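Local coordinates for endonuclease PI-MtuI (PDB 2IMZ), which carries out protein splicing as the splicing domain of the RecA intein, excising itself and joining the flanking protein segments, at the interface of chains A and B. Sequence-based numbering; all coordinates share one arbitrary frame. Chains: chain A/B, Endonuclease PI-MtuI.

The interface of chains A and B. Residues chain A 150, 152, 156-157, 167; chain B 74, 81, 156-158, 167.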
loop_
_atom_site.group_PDB
_atom_site.type_symbol
_atom_site.label_atom_id
_atom_site.label_comp_id
_atom_site.label_asym_id
_atom_site.label_seq_id
_atom_site.Cartn_x
_atom_site.Cartn_y
_atom_site.Cartn_z
ATOM N N ASP A 150 0.677 -4.631 9.382
ATOM C CA ASP A 150 0.110 -4.294 8.086
ATOM C C ASP A 150 -0.555 -5.544 7.507
ATOM O O ASP A 150 -0.205 -6.665 7.875
ATOM C CB ASP A 150 1.223 -3.797 7.159
ATOM C CG ASP A 150 0.708 -2.918 6.042
ATOM O OD1 ASP A 150 -0.086 -1.994 6.325
ATOM O OD2 ASP A 150 1.115 -3.139 4.879
ATOM N N GLU A 152 -2.388 -7.264 3.700
ATOM C CA GLU A 152 -2.625 -7.129 2.270
ATOM C C GLU A 152 -4.007 -7.693 2.009
ATOM O O GLU A 152 -4.317 -8.816 2.415
ATOM C CB GLU A 152 -1.601 -7.898 1.431
ATOM C CG GLU A 152 -0.339 -7.118 1.116
ATOM C CD GLU A 152 -0.617 -5.767 0.465
ATOM O OE1 GLU A 152 -1.258 -5.708 -0.615
ATOM O OE2 GLU A 152 -0.189 -4.754 1.041
ATOM N N LEU A 156 -8.406 -5.036 -4.042
ATOM C CA LEU A 156 -8.655 -3.624 -3.775
ATOM C C LEU A 156 -7.609 -2.836 -2.993
ATOM O O LEU A 156 -7.602 -1.609 -3.047
ATOM C CB LEU A 156 -10.032 -3.475 -3.130
ATOM C CG LEU A 156 -11.135 -4.072 -4.017
ATOM C CD1 LEU A 156 -12.496 -3.918 -3.350
ATOM C CD2 LEU A 156 -11.128 -3.373 -5.372
ATOM N N HIS A 157 -6.739 -3.527 -2.267
ATOM C CA HIS A 157 -5.671 -2.858 -1.533
ATOM C C HIS A 157 -6.088 -1.809 -0.512
ATOM O O HIS A 157 -5.347 -0.859 -0.255
ATOM C CB HIS A 157 -4.690 -2.231 -2.530
ATOM C CG HIS A 157 -3.890 -3.240 -3.292
ATOM N ND1 HIS A 157 -2.784 -3.864 -2.758
ATOM C CD2 HIS A 157 -4.068 -3.776 -4.524
ATOM C CE1 HIS A 157 -2.316 -4.744 -3.628
ATOM N NE2 HIS A 157 -3.078 -4.710 -4.706
ATOM N N HIS A 167 -5.275 2.804 3.703
ATOM C CA HIS A 167 -4.526 2.215 2.603
ATOM C C HIS A 167 -3.897 0.881 2.975
ATOM O O HIS A 167 -3.307 0.744 4.050
ATOM C CB HIS A 167 -3.459 3.209 2.150
ATOM C CG HIS A 167 -2.746 2.810 0.899
ATOM N ND1 HIS A 167 -1.644 1.983 0.901
ATOM C CD2 HIS A 167 -2.961 3.146 -0.395
ATOM C CE1 HIS A 167 -1.207 1.832 -0.336
ATOM N NE2 HIS A 167 -1.990 2.525 -1.141
ATOM N N LYS B 74 6.737 -3.573 -0.463
ATOM C CA LYS B 74 6.222 -4.837 -0.972
ATOM C C LYS B 74 6.506 -5.067 -2.449
ATOM O O LYS B 74 6.349 -4.173 -3.285
ATOM C CB LYS B 74 4.723 -4.931 -0.680
ATOM C CG LYS B 74 4.451 -5.148 0.806
ATOM C CD LYS B 74 3.000 -4.909 1.189
ATOM C CE LYS B 74 2.671 -3.423 1.143
ATOM N NZ LYS B 74 1.420 -3.090 1.881
ATOM N N TRP B 81 2.536 -11.020 -2.309
ATOM C CA TRP B 81 3.233 -9.838 -1.825
ATOM C C TRP B 81 4.129 -10.156 -0.637
ATOM O O TRP B 81 3.686 -10.738 0.354
ATOM C CB TRP B 81 2.230 -8.746 -1.441
ATOM C CG TRP B 81 1.432 -8.256 -2.605
ATOM C CD1 TRP B 81 0.142 -8.584 -2.917
ATOM C CD2 TRP B 81 1.891 -7.394 -3.650
ATOM N NE1 TRP B 81 -0.229 -7.979 -4.093
ATOM C CE2 TRP B 81 0.826 -7.242 -4.566
ATOM C CE3 TRP B 81 3.102 -6.734 -3.903
ATOM C CZ2 TRP B 81 0.936 -6.455 -5.719
ATOM C CZ3 TRP B 81 3.210 -5.951 -5.052
ATOM C CH2 TRP B 81 2.133 -5.820 -5.942
ATOM N N LEU B 156 -5.421 0.199 -9.348
ATOM C CA LEU B 156 -4.651 -1.023 -9.149
ATOM C C LEU B 156 -3.584 -1.029 -8.059
ATOM O O LEU B 156 -3.179 -2.095 -7.602
ATOM C CB LEU B 156 -4.047 -1.465 -10.484
ATOM C CG LEU B 156 -5.100 -1.675 -11.578
ATOM C CD1 LEU B 156 -4.413 -2.150 -12.850
ATOM C CD2 LEU B 156 -6.143 -2.693 -11.123
ATOM N N HIS B 157 -3.136 0.149 -7.645
ATOM C CA HIS B 157 -2.142 0.264 -6.579
ATOM C C HIS B 157 -0.835 -0.495 -6.793
ATOM O O HIS B 157 -0.195 -0.908 -5.831
ATOM C CB HIS B 157 -2.771 -0.174 -5.250
ATOM C CG HIS B 157 -3.822 0.767 -4.745
ATOM N ND1 HIS B 157 -3.523 1.877 -3.985
ATOM C CD2 HIS B 157 -5.164 0.784 -4.928
ATOM C CE1 HIS B 157 -4.635 2.538 -3.719
ATOM N NE2 HIS B 157 -5.646 1.897 -4.280
ATOM N N THR B 158 -0.441 -0.677 -8.049
ATOM C CA THR B 158 0.806 -1.370 -8.366
ATOM C C THR B 158 1.461 -0.675 -9.551
ATOM O O THR B 158 0.833 0.131 -10.233
ATOM C CB THR B 158 0.573 -2.845 -8.750
ATOM O OG1 THR B 158 -0.222 -2.905 -9.939
ATOM C CG2 THR B 158 -0.136 -3.590 -7.629
ATOM N N HIS B 167 4.669 -2.898 -5.186
ATOM C CA HIS B 167 3.469 -2.386 -4.554
ATOM C C HIS B 167 3.441 -0.864 -4.558
ATOM O O HIS B 167 4.484 -0.218 -4.441
ATOM C CB HIS B 167 3.399 -2.914 -3.127
ATOM C CG HIS B 167 2.068 -2.717 -2.481
ATOM N ND1 HIS B 167 1.670 -1.510 -1.948
ATOM C CD2 HIS B 167 1.029 -3.567 -2.308
ATOM C CE1 HIS B 167 0.444 -1.627 -1.472
ATOM N NE2 HIS B 167 0.033 -2.864 -1.678
#
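Charge pairing holds one end of this patch of the two-fold A/B interface. B:Lys74, its chain bent at chi3 (-72°), brings its ammonium NZ between two carboxylates from strand 134-153 of chain A, forming a salt bridge and hydrogen bond with each. A:Glu152 meets it tip to tip, OE2 a short 2.5 Å from NZ, while A:Asp150 crosses obliquely and places OD2 3.0 Å from NZ. NZ lies almost in line with each C-O bond.

B:His167 is packed within its own chain: B:Lys74 CE sits 3.6 Å above the centre of its ring, which may limit its rotation, and its CD2 lies 4.0 Å above the B:Trp81 ring plane, toward the rim.

Three donor atoms converge, probably on zinc: A:His157 ND1 is 3.2 Å from B:His167 NE2, and A:Glu152 OE1 lies 3.3 Å from that NE2. The two imidazoles stand edge-to-face at 71°; carboxylate and B:His167 planes are 83° apart. This triangle suggests a metal shared between chains. In its twin, A:His167 NE2 and B:His157 ND1 are 3.3 Å apart. Between them A:His157 and B:His157 run antiparallel, side by side, CB of each beside CG of the other. A:His157 also turns its CE1 edge to the B:Trp81 indole.

The patch brings partner side chains against the penultimate B:His167, beside the C-terminal splice junction. The pairing may come from the crystal or from metal and need not be the biological assembly.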